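Local coordinates for protein Proline/betaine transporter, RALF (Rickettsia prowazekii str. Madrid E, PDB 4D7R) that probably acts as a guanine-nucleotide exchange factor through its Sec7 domain, fused here by engineering to the capping domain of Legionella RalF, at residues Glu137-Gly140 against Thr141-Glu145; Pro175-Lys179 against Ser180-Thr184. All blocks are in the same frame, centred on the assembly; numbering follows the deposited sequence. Where two conformers were deposited one is given.

Interaction 1 (Glu137-Gly140 against Thr141-Glu145); sequences ESFG and THYYE
F139 and Y143, one helical turn apart on helix 129-146 of the Rickettsia Sec7 part, make the main side-chain contact. Y143 CB sits over one face of the F139 ring, 4.2 Å from its centroid, a CH-pi contact whose shortest approach is CZ of F139 to CB of Y143 at 3.8 Å. The ring planes are only 27° apart, but the centroids stand 5.9 Å from each other, too offset for much stacking. With CG anti to the backbone N in both (chi1 166° and -179°), the two side chains leave the helix side by side, which puts the F139 ring beside Y143 CB.

The main-chain bonds follow the i to i+4 pattern of a regular alpha-helix: T141, H142, Y143 and Y144 donate their N-H to the carbonyls of E137, S138, F139 and G140. The bond from T141 N to E137 O, 3.1 Å long, is almost straight.

The polar ends turn to other parts of the domain: Y143 OH bonds K110 O, H142 NE2 bonds F105 O, and S138 OG bonds T102 OG1. The chemistry thus implies an aromatic pair along one side of the helix, against S115 of helix 112-121, while the polar ends of the buried residues H142 and Y143 are satisfied by loop carbonyls.

Interaction 2 (Pro175-Lys179 against Ser180-Thr184); sequences PSIAK and SKKMT
Two overlapping type I beta turns form the bend at A178-K182, in the loop of the Rickettsia Sec7 part that joins helix 155-173 to helix 185-191. The first is closed by K181 N donating to A178 O at 2.8 Å, although the donor lies 52° out of the carbonyl plane. The second, one residue on, is closed by a weak bond from K182 N to K179 O at 3.4 Å.

Beyond the turns, the K182 side chain doubles back over the residues that lead into them, toward I177. Its chain is extended as far as CE and then bends at the last torsion (chi4 -54°), which brings NZ to I177 O at 2.6 Å. That bond lies in the carbonyl plane and uses a lone pair, with a C=O...N angle of 145°. The carbonyls of D171 and N174 bond the ammonium too, so three main-chain oxygens grip it where helix 155-173 ends, a place where the helix dipole would probably favour a positive charge.

The K182 chain passes at a slant across the I177 side chain, and its apolar part lies against the isoleucine branch, with CG2 of I177 3.9 Å from CG of K182.

Both interactions are local and lie in the Sec7 part of the chimera, in series along the chain. Their nearest atoms are about 17 Å apart and they do not touch. Helix 155-173 relates them: side chains of interaction 1 pack on its Y159, K155 and A158, whereas the loop of interaction 2 leaves its other end. Interaction 1 is partly buried, with regular helical bonding and aromatic packing. Interaction 2 is a surface contact, held by turn bonds and a charged group collecting carbonyls. The loop also faces the Legionella-derived part, where I177 touches F309 and P175 touches W312; these meetings cross the engineered fusion and cannot be taken as natural.

Interaction 1 (Glu137-Gly140 against Thr141-Glu145)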
loop_
_atom_site.group_PDB
_atom_site.type_symbol
_atom_site.label_atom_id
_atom_site.label_comp_id
_atom_site.label_asym_id
_atom_site.label_seq_id
_atom_site.Cartn_x
_atom_site.Cartn_y
_atom_site.Cartn_z
ATOM N N GLU A 137 -2.771 9.352 5.651
ATOM C CA GLU A 137 -2.140 10.276 6.604
ATOM C C GLU A 137 -1.756 11.585 5.907
ATOM O O GLU A 137 -1.939 12.653 6.495
ATOM C CB GLU A 137 -0.927 9.624 7.288
ATOM C CG GLU A 137 -0.429 10.422 8.490
ATOM C CD GLU A 137 0.910 10.018 9.067
ATOM O OE1 GLU A 137 1.234 8.809 9.030
ATOM O OE2 GLU A 137 1.597 10.894 9.641
ATOM N N SER A 138 -1.286 11.508 4.638
ATOM C CA SER A 138 -0.917 12.700 3.843
ATOM C C SER A 138 -2.129 13.608 3.610
ATOM O O SER A 138 -2.025 14.826 3.820
ATOM C CB SER A 138 -0.269 12.305 2.521
ATOM O OG SER A 138 0.171 13.491 1.870
ATOM N N PHE A 139 -3.289 12.994 3.301
ATOM C CA PHE A 139 -4.529 13.731 3.077
ATOM C C PHE A 139 -4.914 14.498 4.351
ATOM O O PHE A 139 -5.127 15.711 4.292
ATOM C CB PHE A 139 -5.687 12.802 2.643
ATOM C CG PHE A 139 -6.998 13.546 2.760
ATOM C CD1 PHE A 139 -7.355 14.510 1.823
ATOM C CD2 PHE A 139 -7.805 13.385 3.880
ATOM C CE1 PHE A 139 -8.508 15.296 1.999
ATOM C CE2 PHE A 139 -8.947 14.183 4.071
ATOM C CZ PHE A 139 -9.305 15.114 3.118
ATOM N N GLY A 140 -5.048 13.770 5.464
ATOM C CA GLY A 140 -5.461 14.359 6.746
ATOM C C GLY A 140 -4.620 15.543 7.183
ATOM O O GLY A 140 -5.146 16.620 7.480
ATOM N N THR A 141 -3.297 15.367 7.203
ATOM C CA THR A 141 -2.383 16.435 7.563
ATOM C C THR A 141 -2.594 17.710 6.725
ATOM O O THR A 141 -2.673 18.814 7.283
ATOM C CB THR A 141 -0.944 15.900 7.554
ATOM O OG1 THR A 141 -0.855 14.887 8.559
ATOM C CG2 THR A 141 0.101 17.004 7.836
ATOM N N HIS A 142 -2.670 17.561 5.393
ATOM C CA HIS A 142 -2.821 18.728 4.523
ATOM C C HIS A 142 -4.199 19.391 4.647
ATOM O O HIS A 142 -4.281 20.637 4.630
ATOM C CB HIS A 142 -2.480 18.392 3.056
ATOM C CG HIS A 142 -2.622 19.565 2.117
ATOM N ND1 HIS A 142 -1.838 20.708 2.255
ATOM C CD2 HIS A 142 -3.461 19.738 1.067
ATOM C CE1 HIS A 142 -2.214 21.521 1.280
ATOM N NE2 HIS A 142 -3.212 21.001 0.560
ATOM N N TYR A 143 -5.266 18.574 4.819
ATOM C CA TYR A 143 -6.605 19.127 4.968
ATOM C C TYR A 143 -6.688 19.971 6.245
ATOM O O TYR A 143 -7.209 21.076 6.214
ATOM C CB TYR A 143 -7.710 18.050 4.904
ATOM C CG TYR A 143 -9.075 18.691 5.049
ATOM C CD1 TYR A 143 -9.623 18.932 6.309
ATOM C CD2 TYR A 143 -9.752 19.191 3.937
ATOM C CE1 TYR A 143 -10.820 19.625 6.456
ATOM C CE2 TYR A 143 -10.988 19.824 4.069
ATOM C CZ TYR A 143 -11.502 20.064 5.335
ATOM O OH TYR A 143 -12.703 20.698 5.511
ATOM N N TYR A 144 -6.109 19.475 7.331
ATOM C CA TYR A 144 -6.034 20.158 8.614
ATOM C C TYR A 144 -5.254 21.458 8.450
ATOM O O TYR A 144 -5.757 22.533 8.800
ATOM C CB TYR A 144 -5.377 19.256 9.679
ATOM C CG TYR A 144 -4.981 20.003 10.939
ATOM C CD1 TYR A 144 -5.941 20.610 11.747
ATOM C CD2 TYR A 144 -3.642 20.162 11.286
ATOM C CE1 TYR A 144 -5.578 21.359 12.866
ATOM C CE2 TYR A 144 -3.270 20.890 12.421
ATOM C CZ TYR A 144 -4.243 21.473 13.212
ATOM O OH TYR A 144 -3.888 22.153 14.349
ATOM N N GLU A 145 -4.059 21.366 7.862
ATOM C CA GLU A 145 -3.214 22.546 7.626
ATOM C C GLU A 145 -3.889 23.664 6.821
ATOM O O GLU A 145 -3.629 24.841 7.099
ATOM C CB GLU A 145 -1.853 22.145 7.054
ATOM C CG GLU A 145 -0.955 21.522 8.121
ATOM C CD GLU A 145 0.346 20.875 7.676
ATOM O OE1 GLU A 145 0.507 20.616 6.464
ATOM O OE2 GLU A 145 1.204 20.609 8.550
#

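Interaction 2 (Pro175-Lys179 against Ser180-Thr184)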
loop_
_atom_site.group_PDB
_atom_site.type_symbol
_atom_site.label_atom_id
_atom_site.label_comp_id
_atom_site.label_asym_id
_atom_site.label_seq_id
_atom_site.Cartn_x
_atom_site.Cartn_y
_atom_site.Cartn_z
ATOM N N PRO A 175 -22.637 -5.539 1.568
ATOM C CA PRO A 175 -23.913 -6.251 1.773
ATOM C C PRO A 175 -23.911 -7.347 2.831
ATOM O O PRO A 175 -24.973 -7.698 3.344
ATOM C CB PRO A 175 -24.282 -6.775 0.373
ATOM C CG PRO A 175 -23.330 -6.115 -0.578
ATOM C CD PRO A 175 -22.105 -5.773 0.208
ATOM N N SER A 176 -22.733 -7.860 3.188
ATOM C CA SER A 176 -22.571 -8.903 4.208
ATOM C C SER A 176 -22.849 -8.352 5.604
ATOM O O SER A 176 -22.964 -9.119 6.553
ATOM C CB SER A 176 -21.179 -9.518 4.131
ATOM O OG SER A 176 -20.966 -10.087 2.849
ATOM N N ILE A 177 -22.976 -7.036 5.669
ATOM C CA ILE A 177 -23.351 -6.335 6.869
ATOM C C ILE A 177 -24.813 -5.925 6.694
ATOM O O ILE A 177 -25.125 -4.980 6.068
ATOM C CB ILE A 177 -22.395 -5.168 7.148
ATOM C CG1 ILE A 177 -20.997 -5.723 7.369
ATOM C CG2 ILE A 177 -22.799 -4.436 8.385
ATOM C CD1 ILE A 177 -19.914 -4.717 7.335
ATOM N N ALA A 178 -25.715 -6.696 7.250
ATOM C CA ALA A 178 -27.148 -6.466 7.040
ATOM C C ALA A 178 -27.606 -5.079 7.476
ATOM O O ALA A 178 -26.996 -4.488 8.362
ATOM C CB ALA A 178 -27.964 -7.539 7.748
ATOM N N LYS A 179 -28.690 -4.572 6.854
ATOM C CA LYS A 179 -29.303 -3.291 7.181
ATOM C C LYS A 179 -29.428 -3.081 8.706
ATOM O O LYS A 179 -29.039 -2.025 9.199
ATOM C CB LYS A 179 -30.681 -3.152 6.496
ATOM C CG LYS A 179 -31.369 -1.822 6.793
ATOM C CD LYS A 179 -32.695 -1.667 6.100
ATOM C CE LYS A 179 -33.338 -0.341 6.436
ATOM N NZ LYS A 179 -34.077 -0.417 7.714
ATOM N N SER A 180 -29.917 -4.099 9.438
ATOM C CA SER A 180 -30.110 -4.031 10.892
ATOM C C SER A 180 -28.798 -3.953 11.685
ATOM O O SER A 180 -28.818 -3.514 12.830
ATOM C CB SER A 180 -30.984 -5.188 11.385
ATOM O OG SER A 180 -30.373 -6.447 11.150
ATOM N N LYS A 181 -27.663 -4.333 11.072
ATOM C CA LYS A 181 -26.352 -4.327 11.744
ATOM C C LYS A 181 -25.480 -3.132 11.390
ATOM O O LYS A 181 -24.420 -2.945 11.998
ATOM C CB LYS A 181 -25.592 -5.636 11.448
ATOM C CG LYS A 181 -26.445 -6.902 11.605
ATOM C CD LYS A 181 -26.695 -7.334 13.047
ATOM C CE LYS A 181 -27.841 -8.323 13.134
ATOM N NZ LYS A 181 -27.535 -9.631 12.495
ATOM N N LYS A 182 -25.914 -2.310 10.431
ATOM C CA LYS A 182 -25.101 -1.168 9.995
ATOM C C LYS A 182 -24.885 -0.112 11.100
ATOM O O LYS A 182 -25.770 0.102 11.934
ATOM C CB LYS A 182 -25.620 -0.580 8.670
ATOM C CG LYS A 182 -25.303 -1.526 7.521
ATOM C CD LYS A 182 -25.766 -1.029 6.204
ATOM C CE LYS A 182 -25.671 -2.100 5.154
ATOM N NZ LYS A 182 -24.300 -2.701 5.058
ATOM N N MET A 183 -23.664 0.462 11.154
ATOM C CA MET A 183 -23.298 1.478 12.148
ATOM C C MET A 183 -24.250 2.672 12.019
ATOM O O MET A 183 -24.562 3.082 10.906
ATOM C CB MET A 183 -21.820 1.883 11.946
ATOM C CG MET A 183 -21.284 2.819 13.007
ATOM S SD MET A 183 -19.626 3.422 12.573
ATOM C CE MET A 183 -18.707 2.870 14.011
ATOM N N THR A 184 -24.804 3.143 13.144
ATOM C CA THR A 184 -25.745 4.262 13.146
ATOM C C THR A 184 -24.922 5.535 13.256
ATOM O O THR A 184 -23.755 5.469 13.637
ATOM C CB THR A 184 -26.695 4.168 14.355
ATOM O OG1 THR A 184 -25.922 4.362 15.543
ATOM C CG2 THR A 184 -27.506 2.844 14.393
#